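Local coordinates for heme-binding protein A (Haemophilus parasuis 29755, PDB 3TPA) that probably binds glutathione as an extracellular solute-binding protein of the Pasteurellaceae GbpA family, despite its name as a heme binder, at residues S35-Y40 with Y504-G509; G49-E54 with Q499-Y504; I154-M159 with S414-P419; C241-F246 with N486-N491; L264-L269 with P318-G323. The protein carries 1 engineered substitution. All coordinates share one frame; numbering follows the deposited sequence. Where two conformers were deposited one is given.

Contact 1 (S35-Y40 with Y504-G509); sequences SSQQVY and YTAFYG
The short, weakly bonded helix 36-39 docks through Gln-37 and Gln-38 on Tyr-504 to Phe-507, part of the irregular loop that leads to strand 511-512. Gln-38 carries the polar part of the contact. Its amide meets the loop backbone much as another peptide group would. NE2 gives a hydrogen bond to Thr-505 O at 2.8 Å. The bond lies in the plane of that carbonyl and only 10° out of the amide plane. NE2 also bonds to Asn-33 O, so it is gripped twice. On the other branch, Gln-38 OE1 accepts a weak hydrogen bond from Phe-507 N at 3.4 Å. These bonds fix the rotation of the amide. The Phe-507 ring is turned 24° from it, with CD2 3.6 Å from Gln-38 NE2.

Gln-37 makes the apolar part. Its chain bends at chi2 (-72°), which brings CD to 3.4 Å from Tyr-504 CB. Gln-37 OE1 rests 3.6 Å from Ala-506 CB, while its NE2 bonds to Asp-160. One water links the backbones: it donates to Gln-37 O at 2.9 Å and accepts from Tyr-508 N at 3.1 Å.

The Phe-507 ring packs on strands 9-14 and 220-225. Gln-38 touches strand 220-225 as well. On the helix side, the backbones of Gln-38 and Val-39 bond to Phe-192 and Gly-190.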
# COMPACT_ATOMS: atom_id res chain seq x y z
N SER A 35 -12.97 6.08 7.48
CA SER A 35 -14.17 5.68 6.74
C SER A 35 -14.26 4.17 6.46
O SER A 35 -14.87 3.42 7.22
CB SER A 35 -14.29 6.47 5.44
OG SER A 35 -13.13 6.31 4.64
N SER A 36 -13.64 3.72 5.38
CA SER A 36 -13.73 2.33 4.95
C SER A 36 -13.40 1.36 6.07
O SER A 36 -13.99 0.28 6.15
CB SER A 36 -12.82 2.10 3.75
OG SER A 36 -11.59 2.80 3.92
N GLN A 37 -12.45 1.73 6.93
CA GLN A 37 -11.92 0.79 7.91
C GLN A 37 -12.89 0.54 9.05
O GLN A 37 -12.83 -0.51 9.66
CB GLN A 37 -10.54 1.23 8.44
CG GLN A 37 -9.38 1.03 7.47
CD GLN A 37 -8.98 -0.43 7.27
OE1 GLN A 37 -8.74 -1.16 8.23
NE2 GLN A 37 -8.89 -0.85 6.02
N GLN A 38 -13.77 1.50 9.32
CA GLN A 38 -14.71 1.35 10.44
C GLN A 38 -16.17 1.23 9.99
O GLN A 38 -16.97 0.53 10.61
CB GLN A 38 -14.63 2.56 11.39
CG GLN A 38 -13.23 3.12 11.66
CD GLN A 38 -12.20 2.10 12.15
OE1 GLN A 38 -12.53 1.09 12.76
NE2 GLN A 38 -10.95 2.38 11.87
N VAL A 39 -16.51 1.97 8.93
CA VAL A 39 -17.91 2.20 8.55
C VAL A 39 -18.42 1.30 7.40
O VAL A 39 -19.62 1.04 7.30
CB VAL A 39 -18.09 3.68 8.16
CG1 VAL A 39 -19.54 3.97 7.74
CG2 VAL A 39 -17.67 4.59 9.34
N TYR A 40 -17.52 0.83 6.55
CA TYR A 40 -17.89 0.07 5.34
C TYR A 40 -17.37 -1.38 5.35
O TYR A 40 -16.58 -1.75 6.22
CB TYR A 40 -17.33 0.77 4.10
CG TYR A 40 -17.98 2.11 3.78
CD1 TYR A 40 -19.15 2.16 3.05
CD2 TYR A 40 -17.40 3.31 4.18
CE1 TYR A 40 -19.74 3.37 2.73
CE2 TYR A 40 -18.00 4.54 3.86
CZ TYR A 40 -19.18 4.55 3.13
OH TYR A 40 -19.81 5.73 2.78
N TYR A 504 -3.22 0.12 7.71
CA TYR A 504 -4.48 0.67 8.23
C TYR A 504 -4.77 0.22 9.64
O TYR A 504 -4.20 -0.77 10.11
CB TYR A 504 -5.64 0.34 7.30
CG TYR A 504 -5.36 0.81 5.90
CD1 TYR A 504 -5.13 2.16 5.63
CD2 TYR A 504 -5.27 -0.10 4.84
CE1 TYR A 504 -4.84 2.59 4.35
CE2 TYR A 504 -4.98 0.32 3.55
CZ TYR A 504 -4.77 1.66 3.31
OH TYR A 504 -4.48 2.06 2.03
N THR A 505 -5.68 0.92 10.31
CA THR A 505 -6.04 0.59 11.69
C THR A 505 -7.55 0.26 11.80
O THR A 505 -8.39 1.16 11.75
CB THR A 505 -5.74 1.76 12.65
OG1 THR A 505 -6.41 2.93 12.17
CG2 THR A 505 -4.24 2.06 12.73
N ALA A 506 -7.88 -1.01 11.95
CA ALA A 506 -9.26 -1.43 12.18
C ALA A 506 -9.47 -1.72 13.67
O ALA A 506 -8.63 -2.36 14.30
CB ALA A 506 -9.62 -2.66 11.33
N PHE A 507 -10.57 -1.25 14.23
CA PHE A 507 -10.82 -1.41 15.65
C PHE A 507 -11.87 -2.45 15.99
O PHE A 507 -12.13 -2.72 17.16
CB PHE A 507 -11.08 -0.05 16.31
CG PHE A 507 -9.93 0.91 16.14
CD1 PHE A 507 -8.72 0.68 16.79
CD2 PHE A 507 -10.04 2.02 15.32
CE1 PHE A 507 -7.65 1.54 16.64
CE2 PHE A 507 -8.97 2.88 15.15
CZ PHE A 507 -7.77 2.65 15.81
N TYR A 508 -12.46 -3.07 14.97
CA TYR A 508 -13.32 -4.23 15.20
C TYR A 508 -12.46 -5.36 15.76
O TYR A 508 -11.33 -5.53 15.33
CB TYR A 508 -13.99 -4.70 13.91
CG TYR A 508 -14.97 -5.84 14.15
CD1 TYR A 508 -16.19 -5.60 14.78
CD2 TYR A 508 -14.65 -7.15 13.79
CE1 TYR A 508 -17.09 -6.63 15.02
CE2 TYR A 508 -15.54 -8.18 14.03
CZ TYR A 508 -16.75 -7.92 14.65
OH TYR A 508 -17.63 -8.94 14.88
N GLY A 509 -12.99 -6.13 16.69
CA GLY A 509 -12.21 -7.19 17.30
C GLY A 509 -11.30 -6.71 18.42
O GLY A 509 -10.68 -7.52 19.12
O HOH W 1 -13.08 -2.02 12.17

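Contact 2 (G49-E54 with Q499-Y504); sequences GKIEVE and QNPFGY
A type I beta turn from Asn-500 to Gly-503, combined with an Asx turn, presents Pro-501 and Phe-502 to the loop residues Gly-49 to Ile-51. The Asx turn is made by Asn-500 OD1, which accepts from Phe-502 N at 2.6 Å. The donor is tilted 28° from the plane of the side-chain carbonyl. Gly-503 N bonds back to Asn-500 O and closes the beta turn. The turn is therefore held from the side chain and from the backbone of the same asparagine.

No conventional hydrogen bond crosses between 49-54 and 499-504. The contact is van der Waals packing with one CH...O contact. The Pro-501 ring lies against the backbone of Gly-49, with CG 3.4 Å from Gly-49 O and CD 3.6 Å from Gly-49 C. Ile-51 CG1 is anti to its own carbonyl carbon (chi1 -64°). From there it reaches Pro-501 CB at 4.1 Å, the two side chains running past each other in opposite directions. Phe-502 crosses Ile-51 at about a right angle. Its CZ meets both branches, with Ile-51 CG1 at 4.1 Å and Ile-51 CG2 at 4.2 Å. The Phe-502 ring also meets the ring of Phe-46, so the turn is packed against strand 44-46. The Gln-499 side chain serves another neighbour, with NE2 bonded to Asn-486 O. Its backbone returns to this contact: Gly-49 CA approaches Gln-499 O to 3.3 Å, with 142° at the hydrogen.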
# COMPACT_ATOMS: atom_id res chain seq x y z
N GLY A 49 -4.00 -9.07 9.60
CA GLY A 49 -2.55 -9.17 9.56
C GLY A 49 -1.99 -9.83 8.31
O GLY A 49 -0.79 -10.05 8.20
N LYS A 50 -2.86 -10.13 7.35
CA LYS A 50 -2.46 -10.93 6.20
C LYS A 50 -2.82 -10.25 4.87
O LYS A 50 -3.60 -9.30 4.84
CB LYS A 50 -3.10 -12.31 6.26
CG LYS A 50 -2.57 -13.22 7.36
CD LYS A 50 -2.93 -14.67 7.04
CE LYS A 50 -3.05 -15.54 8.29
NZ LYS A 50 -3.76 -16.84 8.00
N ILE A 51 -2.26 -10.75 3.78
CA ILE A 51 -2.58 -10.22 2.45
C ILE A 51 -3.59 -11.12 1.72
O ILE A 51 -4.15 -10.75 0.69
CB ILE A 51 -1.29 -10.00 1.61
CG1 ILE A 51 -0.41 -8.93 2.27
CG2 ILE A 51 -1.63 -9.57 0.20
CD1 ILE A 51 0.98 -8.84 1.68
N GLU A 52 -3.85 -12.30 2.27
CA GLU A 52 -4.88 -13.16 1.71
C GLU A 52 -6.30 -12.73 2.14
O GLU A 52 -6.49 -12.14 3.22
CB GLU A 52 -4.62 -14.62 2.08
CG GLU A 52 -4.65 -14.94 3.55
CD GLU A 52 -4.44 -16.43 3.82
OE1 GLU A 52 -5.33 -17.07 4.41
OE2 GLU A 52 -3.38 -16.96 3.42
N VAL A 53 -7.27 -13.01 1.27
CA VAL A 53 -8.64 -12.53 1.48
C VAL A 53 -9.54 -13.63 2.06
O VAL A 53 -9.21 -14.81 1.99
CB VAL A 53 -9.26 -11.95 0.17
CG1 VAL A 53 -8.38 -10.81 -0.37
CG2 VAL A 53 -9.43 -13.03 -0.89
N GLU A 54 -10.67 -13.24 2.64
CA GLU A 54 -11.68 -14.17 3.13
C GLU A 54 -13.02 -13.55 2.79
O GLU A 54 -13.06 -12.39 2.39
CB GLU A 54 -11.55 -14.38 4.65
CG GLU A 54 -11.85 -13.13 5.46
CD GLU A 54 -11.51 -13.29 6.93
OE1 GLU A 54 -11.26 -14.43 7.37
OE2 GLU A 54 -11.49 -12.28 7.65
N GLN A 499 -1.85 -5.72 13.63
CA GLN A 499 -1.29 -4.76 12.70
C GLN A 499 -1.61 -5.22 11.29
O GLN A 499 -1.52 -6.40 10.99
CB GLN A 499 0.22 -4.63 12.90
CG GLN A 499 0.73 -3.22 12.89
CD GLN A 499 2.23 -3.15 12.98
OE1 GLN A 499 2.89 -4.07 13.45
NE2 GLN A 499 2.80 -2.04 12.52
N ASN A 500 -2.00 -4.28 10.45
CA ASN A 500 -2.41 -4.55 9.08
C ASN A 500 -1.22 -4.29 8.15
O ASN A 500 -0.59 -3.25 8.23
CB ASN A 500 -3.60 -3.65 8.74
CG ASN A 500 -4.05 -3.75 7.29
OD1 ASN A 500 -3.25 -4.02 6.39
ND2 ASN A 500 -5.33 -3.51 7.05
N PRO A 501 -0.90 -5.25 7.26
CA PRO A 501 0.27 -5.10 6.37
C PRO A 501 0.23 -3.80 5.55
O PRO A 501 1.27 -3.23 5.23
CB PRO A 501 0.15 -6.31 5.42
CG PRO A 501 -0.70 -7.29 6.14
CD PRO A 501 -1.67 -6.46 6.95
N PHE A 502 -0.97 -3.33 5.23
CA PHE A 502 -1.12 -2.11 4.43
C PHE A 502 -1.02 -0.84 5.26
O PHE A 502 -0.96 0.26 4.72
CB PHE A 502 -2.43 -2.16 3.65
CG PHE A 502 -2.53 -3.37 2.76
CD1 PHE A 502 -1.82 -3.42 1.57
CD2 PHE A 502 -3.29 -4.47 3.14
CE1 PHE A 502 -1.89 -4.54 0.74
CE2 PHE A 502 -3.37 -5.59 2.32
CZ PHE A 502 -2.65 -5.64 1.12
N GLY A 503 -0.96 -1.01 6.58
CA GLY A 503 -0.78 0.11 7.50
C GLY A 503 -2.06 0.63 8.13
O GLY A 503 -2.02 1.51 9.00
N TYR A 504 -3.22 0.12 7.71
CA TYR A 504 -4.48 0.67 8.23
C TYR A 504 -4.77 0.22 9.64
O TYR A 504 -4.20 -0.77 10.11
CB TYR A 504 -5.64 0.34 7.30
CG TYR A 504 -5.36 0.81 5.90
CD1 TYR A 504 -5.13 2.16 5.63
CD2 TYR A 504 -5.27 -0.10 4.84
CE1 TYR A 504 -4.84 2.59 4.35
CE2 TYR A 504 -4.98 0.32 3.55
CZ TYR A 504 -4.77 1.66 3.31
OH TYR A 504 -4.48 2.06 2.03

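Contact 3 (I154-M159 with S414-P419); sequences ITTVAM and SRNGDP
Asn-416 turns its side chain to segment 154-159, where it meets Thr-155, Thr-156 and Met-159. It crosses Thr-155 at about a right angle and the other two obliquely. Its CG sits between the backbone N and the carbonyl carbon (chi1 68°). Asn-416 OD1 turns back into its own loop and accepts from Asp-418 N at 3.0 Å, forming an Asx turn. The donor stands above the carbonyl plane, 44° out of it. That bond holds the amide in place, and ND2 is left on the threonine side, 3.7 Å from Thr-156 OG1.

Met-159 is the last residue of a type I beta turn that starts at Thr-156. Its SD lies 3.9 Å from Asn-416 CB. The bend at chi3 (61°) carries CE to 3.7 Å from Arg-415 O.

Thr-155 joins the loop through water. One water donates to its OG1 and to Asn-416 O, the latter at 2.6 Å. A second donates to Thr-155 OG1 and to Asp-418 OD2, each at 3.0 Å. The hydroxyl also bonds to Pro-152 O, so Thr-155 OG1 has three polar partners.

The loop runs from strand 407-413 into helix 420-427. Asp-418 OD1 caps Asp-420 N at the start of that helix, and its OD2 forms a salt bridge with Arg-461. Strands 44-46 and 53-63 pack against Thr-155. Helix 120-124 touches Met-159 and Arg-415 through Tyr-121.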
# COMPACT_ATOMS: atom_id res chain seq x y z
N ILE A 154 -8.56 -10.38 -7.25
CA ILE A 154 -9.27 -10.76 -6.02
C ILE A 154 -8.82 -9.92 -4.80
O ILE A 154 -9.63 -9.51 -3.96
CB ILE A 154 -9.20 -12.29 -5.72
CG1 ILE A 154 -10.29 -12.69 -4.71
CG2 ILE A 154 -7.80 -12.73 -5.22
CD1 ILE A 154 -11.68 -12.24 -5.10
N THR A 155 -7.52 -9.63 -4.71
CA THR A 155 -7.06 -8.76 -3.62
C THR A 155 -7.42 -7.30 -3.86
O THR A 155 -7.70 -6.57 -2.91
CB THR A 155 -5.55 -8.93 -3.31
OG1 THR A 155 -4.80 -8.75 -4.50
CG2 THR A 155 -5.27 -10.32 -2.77
N THR A 156 -7.45 -6.86 -5.11
CA THR A 156 -7.92 -5.51 -5.39
C THR A 156 -9.34 -5.28 -4.86
O THR A 156 -9.65 -4.21 -4.35
CB THR A 156 -7.82 -5.18 -6.90
OG1 THR A 156 -6.45 -5.28 -7.29
CG2 THR A 156 -8.34 -3.76 -7.19
N VAL A 157 -10.19 -6.30 -4.98
CA VAL A 157 -11.59 -6.23 -4.54
C VAL A 157 -11.73 -5.98 -3.03
O VAL A 157 -12.77 -5.48 -2.57
CB VAL A 157 -12.35 -7.51 -4.94
CG1 VAL A 157 -13.73 -7.56 -4.31
CG2 VAL A 157 -12.45 -7.61 -6.45
N ALA A 158 -10.69 -6.34 -2.28
CA ALA A 158 -10.66 -6.16 -0.83
C ALA A 158 -10.12 -4.79 -0.40
O ALA A 158 -10.08 -4.46 0.79
CB ALA A 158 -9.83 -7.28 -0.18
N MET A 159 -9.70 -3.99 -1.37
CA MET A 159 -9.13 -2.69 -1.04
C MET A 159 -10.21 -1.69 -0.68
O MET A 159 -11.36 -1.80 -1.12
CB MET A 159 -8.25 -2.19 -2.21
CG MET A 159 -7.02 -3.05 -2.47
SD MET A 159 -6.06 -2.48 -3.90
CE MET A 159 -5.60 -0.83 -3.37
N SER A 414 3.78 -0.96 -2.73
CA SER A 414 2.73 -1.77 -3.32
C SER A 414 1.41 -1.51 -2.61
O SER A 414 1.35 -1.51 -1.38
CB SER A 414 3.09 -3.25 -3.19
OG SER A 414 2.02 -4.07 -3.63
N ARG A 415 0.34 -1.32 -3.38
CA ARG A 415 -0.95 -1.02 -2.77
C ARG A 415 -1.80 -2.25 -2.48
O ARG A 415 -2.66 -2.19 -1.61
CB ARG A 415 -1.74 -0.02 -3.62
CG ARG A 415 -0.99 1.25 -3.93
CD ARG A 415 -1.77 2.09 -4.93
NE ARG A 415 -0.90 2.97 -5.70
CZ ARG A 415 -0.39 2.65 -6.89
NH1 ARG A 415 -0.66 1.48 -7.44
NH2 ARG A 415 0.39 3.51 -7.52
N ASN A 416 -1.57 -3.37 -3.19
CA ASN A 416 -2.32 -4.60 -2.93
C ASN A 416 -1.46 -5.71 -2.34
O ASN A 416 -1.95 -6.78 -1.98
CB ASN A 416 -3.12 -5.09 -4.17
CG ASN A 416 -2.24 -5.59 -5.31
OD1 ASN A 416 -1.03 -5.74 -5.17
ND2 ASN A 416 -2.86 -5.85 -6.46
N GLY A 417 -0.16 -5.45 -2.24
CA GLY A 417 0.78 -6.39 -1.65
C GLY A 417 1.06 -7.66 -2.42
O GLY A 417 1.66 -8.58 -1.87
N ASP A 418 0.64 -7.75 -3.68
CA ASP A 418 0.94 -8.94 -4.50
C ASP A 418 2.32 -8.80 -5.17
O ASP A 418 2.70 -7.69 -5.54
CB ASP A 418 -0.12 -9.11 -5.59
CG ASP A 418 -0.05 -10.46 -6.26
OD1 ASP A 418 0.73 -10.61 -7.22
OD2 ASP A 418 -0.76 -11.38 -5.82
N PRO A 419 3.05 -9.91 -5.33
CA PRO A 419 4.35 -9.83 -6.02
C PRO A 419 4.24 -9.20 -7.40
O PRO A 419 5.17 -8.51 -7.82
CB PRO A 419 4.80 -11.30 -6.12
CG PRO A 419 3.55 -12.12 -5.87
CD PRO A 419 2.73 -11.29 -4.92
O HOH W 2 -2.15 -9.13 -3.06
O HOH W 3 -3.72 -11.45 -5.36

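Contact 4 (C241-F246 with N486-N491); sequences CDVIDF and NYVPLN
Val-243 and Leu-490 form a single antiparallel beta bridge, as a non-hydrogen-bonded pair. It sets the short edge strand 243-244 of the mixed sheet that contains strand 9-14 against the end of the long strand 478-491 of another sheet.

Two backbone hydrogen bonds flank the pair. Asn-491 N gives one to Asp-242 O at 2.8 Å, nearly straight at 173°. Ile-244 N gives the other to Pro-489 O, a weak bond of 3.4 Å.

Apolar contacts lie on the two faces. On one, Val-243 and Leu-490 stand side by side and point the same way, with Val-243 CG2 3.7 Å from Leu-490 CD2. Val-243 CG1 also reaches Val-488 CG1 at 4.1 Å. The ring of Phe-507 packs on Val-243 here. On the other face, Ile-244 crosses the Pro-489 ring at about a right angle. Both rest on Leu-236 of helix 229-237.

The polar side chains find their main partners outside the pair. Asp-242 OD2 bonds to Val-11 N and forms a salt bridge with Arg-493. Asn-491 ND2 bonds to Leu-236 O. The disulfide from Cys-241 to Cys-13 ties the start of this segment covalently to strand 9-14.

The proline is closely packed. Ile-244 CG1, between the backbone N and the carbonyl carbon (chi1 66°), lies 3.6 Å from Pro-489 CG. Ile-244 O sits 3.3 Å from Pro-489 CD.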
# COMPACT_ATOMS: atom_id res chain seq x y z
N CYS A 241 -4.47 8.79 25.38
CA CYS A 241 -4.61 8.23 24.05
C CYS A 241 -4.47 6.72 24.18
O CYS A 241 -3.65 6.23 24.98
CB CYS A 241 -3.53 8.76 23.11
SG CYS A 241 -3.66 10.51 22.66
N ASP A 242 -5.25 5.97 23.40
CA ASP A 242 -5.08 4.52 23.34
C ASP A 242 -4.22 4.09 22.15
O ASP A 242 -3.54 3.06 22.22
CB ASP A 242 -6.42 3.83 23.29
CG ASP A 242 -7.20 4.03 24.56
OD1 ASP A 242 -6.68 3.65 25.63
OD2 ASP A 242 -8.32 4.57 24.49
N VAL A 243 -4.25 4.86 21.07
CA VAL A 243 -3.46 4.57 19.88
C VAL A 243 -2.96 5.91 19.36
O VAL A 243 -3.66 6.90 19.47
CB VAL A 243 -4.34 3.95 18.74
CG1 VAL A 243 -3.47 3.40 17.59
CG2 VAL A 243 -5.28 2.89 19.27
N ILE A 244 -1.76 5.94 18.79
CA ILE A 244 -1.30 7.13 18.09
C ILE A 244 -0.76 6.79 16.71
O ILE A 244 -0.37 5.65 16.45
CB ILE A 244 -0.20 7.89 18.89
CG1 ILE A 244 1.08 7.04 18.97
CG2 ILE A 244 -0.71 8.28 20.27
CD1 ILE A 244 2.30 7.82 19.44
N ASP A 245 -0.75 7.77 15.82
CA ASP A 245 -0.14 7.58 14.51
C ASP A 245 1.10 8.47 14.36
O ASP A 245 1.40 9.28 15.23
CB ASP A 245 -1.16 7.82 13.38
CG ASP A 245 -1.62 9.26 13.27
OD1 ASP A 245 -1.30 10.08 14.16
OD2 ASP A 245 -2.32 9.57 12.28
N PHE A 246 1.82 8.27 13.26
CA PHE A 246 3.05 9.00 12.95
C PHE A 246 3.89 9.34 14.19
O PHE A 246 4.19 10.50 14.45
CB PHE A 246 2.74 10.26 12.12
CG PHE A 246 2.13 9.96 10.77
CD1 PHE A 246 2.92 9.61 9.69
CD2 PHE A 246 0.76 9.99 10.59
CE1 PHE A 246 2.34 9.31 8.44
CE2 PHE A 246 0.18 9.69 9.35
CZ PHE A 246 0.97 9.36 8.27
N ASN A 486 6.74 -0.26 9.81
CA ASN A 486 5.59 0.49 10.30
C ASN A 486 5.39 0.24 11.78
O ASN A 486 5.55 -0.89 12.25
CB ASN A 486 4.32 0.10 9.55
CG ASN A 486 4.29 0.64 8.12
OD1 ASN A 486 4.66 1.79 7.86
ND2 ASN A 486 3.84 -0.19 7.19
N TYR A 487 5.03 1.29 12.50
CA TYR A 487 4.78 1.17 13.93
C TYR A 487 3.36 1.53 14.28
O TYR A 487 2.81 2.49 13.77
CB TYR A 487 5.71 2.10 14.71
CG TYR A 487 7.17 1.75 14.58
CD1 TYR A 487 7.68 0.64 15.23
CD2 TYR A 487 8.02 2.53 13.81
CE1 TYR A 487 9.02 0.31 15.11
CE2 TYR A 487 9.38 2.20 13.69
CZ TYR A 487 9.87 1.09 14.36
OH TYR A 487 11.19 0.74 14.25
N VAL A 488 2.76 0.74 15.16
CA VAL A 488 1.51 1.13 15.80
C VAL A 488 1.71 1.12 17.33
O VAL A 488 1.70 0.07 17.97
CB VAL A 488 0.33 0.21 15.43
CG1 VAL A 488 -0.90 0.57 16.24
CG2 VAL A 488 0.01 0.31 13.94
N PRO A 489 1.93 2.31 17.90
CA PRO A 489 2.11 2.41 19.36
C PRO A 489 0.76 2.36 20.07
O PRO A 489 -0.09 3.22 19.85
CB PRO A 489 2.77 3.78 19.54
CG PRO A 489 3.16 4.24 18.14
CD PRO A 489 2.15 3.61 17.24
N LEU A 490 0.56 1.35 20.91
CA LEU A 490 -0.69 1.19 21.63
C LEU A 490 -0.53 1.36 23.13
O LEU A 490 0.48 0.98 23.70
CB LEU A 490 -1.25 -0.22 21.40
CG LEU A 490 -1.60 -0.66 20.00
CD1 LEU A 490 -1.92 -2.14 20.02
CD2 LEU A 490 -2.77 0.16 19.48
N ASN A 491 -1.56 1.89 23.78
CA ASN A 491 -1.59 1.80 25.24
C ASN A 491 -1.81 0.35 25.67
O ASN A 491 -2.46 -0.42 24.95
CB ASN A 491 -2.67 2.70 25.85
CG ASN A 491 -2.55 2.79 27.37
OD1 ASN A 491 -3.07 1.94 28.10
ND2 ASN A 491 -1.83 3.80 27.85

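Contact 5 (L264-L269 with P318-G323); sequences LEREGL and PDAVLG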
# COMPACT_ATOMS: atom_id res chain seq x y z
N LEU A 264 3.72 -2.16 18.50
CA LEU A 264 3.67 -3.15 17.43
C LEU A 264 4.45 -2.67 16.20
O LEU A 264 4.40 -1.48 15.85
CB LEU A 264 2.22 -3.44 17.03
CG LEU A 264 1.25 -3.89 18.13
CD1 LEU A 264 -0.17 -4.00 17.58
CD2 LEU A 264 1.70 -5.21 18.74
N GLU A 265 5.16 -3.58 15.54
CA GLU A 265 5.92 -3.24 14.33
C GLU A 265 5.92 -4.36 13.32
O GLU A 265 5.78 -5.53 13.66
CB GLU A 265 7.37 -2.91 14.68
CG GLU A 265 8.10 -4.04 15.41
CD GLU A 265 9.53 -3.66 15.75
OE1 GLU A 265 9.80 -3.38 16.93
OE2 GLU A 265 10.37 -3.63 14.83
N ARG A 266 6.07 -3.98 12.06
CA ARG A 266 6.28 -4.94 10.98
C ARG A 266 6.72 -4.20 9.72
O ARG A 266 6.53 -3.00 9.59
CB ARG A 266 5.03 -5.78 10.72
CG ARG A 266 3.82 -4.99 10.26
CD ARG A 266 2.68 -5.94 9.91
NE ARG A 266 3.00 -6.71 8.72
CZ ARG A 266 2.36 -7.80 8.33
NH1 ARG A 266 2.73 -8.41 7.22
NH2 ARG A 266 1.36 -8.29 9.05
N GLU A 267 7.33 -4.92 8.79
CA GLU A 267 7.87 -4.32 7.58
C GLU A 267 6.75 -3.78 6.71
O GLU A 267 5.68 -4.38 6.63
CB GLU A 267 8.72 -5.35 6.83
CG GLU A 267 9.87 -5.88 7.69
CD GLU A 267 10.69 -6.94 6.99
OE1 GLU A 267 10.10 -7.77 6.27
OE2 GLU A 267 11.92 -6.94 7.14
N GLY A 268 6.99 -2.63 6.09
CA GLY A 268 6.03 -2.06 5.17
C GLY A 268 6.14 -2.81 3.86
O GLY A 268 7.17 -3.43 3.59
N LEU A 269 5.09 -2.77 3.05
CA LEU A 269 5.11 -3.39 1.73
C LEU A 269 5.67 -2.39 0.74
O LEU A 269 4.96 -1.86 -0.12
CB LEU A 269 3.69 -3.80 1.33
CG LEU A 269 2.98 -4.66 2.37
CD1 LEU A 269 1.52 -4.91 1.99
CD2 LEU A 269 3.70 -5.98 2.62
N PRO A 318 9.29 -7.58 0.88
CA PRO A 318 9.52 -8.23 2.19
C PRO A 318 8.92 -9.63 2.27
O PRO A 318 8.15 -10.04 1.39
CB PRO A 318 8.82 -7.29 3.18
CG PRO A 318 7.74 -6.66 2.37
CD PRO A 318 8.33 -6.47 0.99
N ASP A 319 9.25 -10.35 3.33
CA ASP A 319 8.85 -11.74 3.44
C ASP A 319 7.36 -11.95 3.69
O ASP A 319 6.91 -13.08 3.74
CB ASP A 319 9.71 -12.50 4.46
CG ASP A 319 9.39 -12.14 5.93
OD1 ASP A 319 8.63 -11.20 6.20
OD2 ASP A 319 9.95 -12.82 6.82
N ALA A 320 6.59 -10.87 3.81
CA ALA A 320 5.14 -11.02 3.86
C ALA A 320 4.55 -11.30 2.47
O ALA A 320 3.41 -11.76 2.36
CB ALA A 320 4.49 -9.80 4.43
N VAL A 321 5.31 -11.01 1.41
CA VAL A 321 4.80 -11.10 0.04
C VAL A 321 5.03 -12.47 -0.58
O VAL A 321 6.08 -13.07 -0.40
CB VAL A 321 5.38 -9.99 -0.88
CG1 VAL A 321 4.81 -10.10 -2.27
CG2 VAL A 321 5.10 -8.60 -0.32
N LEU A 322 4.04 -12.95 -1.33
CA LEU A 322 4.12 -14.22 -2.05
C LEU A 322 5.34 -14.25 -2.97
O LEU A 322 5.58 -13.29 -3.71
CB LEU A 322 2.85 -14.46 -2.88
CG LEU A 322 2.84 -15.81 -3.60
CD1 LEU A 322 2.68 -16.93 -2.58
CD2 LEU A 322 1.74 -15.88 -4.64
N GLY A 323 6.09 -15.35 -2.96
CA GLY A 323 7.27 -15.47 -3.79
C GLY A 323 8.60 -15.11 -3.13
O GLY A 323 9.67 -15.32 -3.70
O HOH W 4 7.66 -8.69 6.05
O HOH W 5 11.44 -9.57 4.96
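Glu-267 faces Pro-318, the first residue of a type I beta turn that runs to Val-321. The glutamate lies on strand 261-276, a strand inside the mixed six-stranded sheet. Its CB is 4.1 Å from Pro-318 CB. CG stands anti to the carbonyl carbon (chi1 -58°), and the chain is extended beyond it. The glutamate and the proline ring run past each other in opposite directions. At the tip, OE1 comes to 3.4 Å from Pro-318 CB and 3.7 Å from Asp-319 OD1. The like charges would probably repel; a water that donates to both oxygens, at 2.7 Å to Asp-319 OD1, may ease this. A second water donates to Glu-267 OE1 and accepts from Asp-319 N at 2.8 Å. The other carboxylate oxygen, OE2, bonds to Thr-311 OG1.

Leu-269 makes the apolar part. Its CD2 touches Pro-318 CG at 4.1 Å and lies close to Ala-320 CB and Val-321 CG2. Phe-422 of helix 420-427 backs Pro-318 and Val-321.

Arg-266 closes the contact at Ala-320. Its NH2 bonds to Gly-49 O, and Ala-320 CB sits at the guanidinium edge, in plane, 3.6 Å from NH1.

In the fold
From the N terminus, 35-40 and 49-54 open contacts 1 and 2, which close only near the C terminus, in one loop where they share Tyr-504. Contact 2 lies within contact 1, and the other three lie within contact 2. Contacts 3 and 4 cross: 154-159 precedes 241-246, and 414-419 precedes 486-491. Contact 5 closes the shortest loop, within both. Neighbouring strands 261-276 and 478-491 join contacts 4 and 5. Phe-502 of contact 2 packs on Asn-416 of contact 3. Contact 1 joins helix 36-39 to the C-terminal loop, contact 4 joins the sheet of strand 243-244 to the six-stranded sheet, and contact 3 brings 154-159 to the loop after strand 407-413.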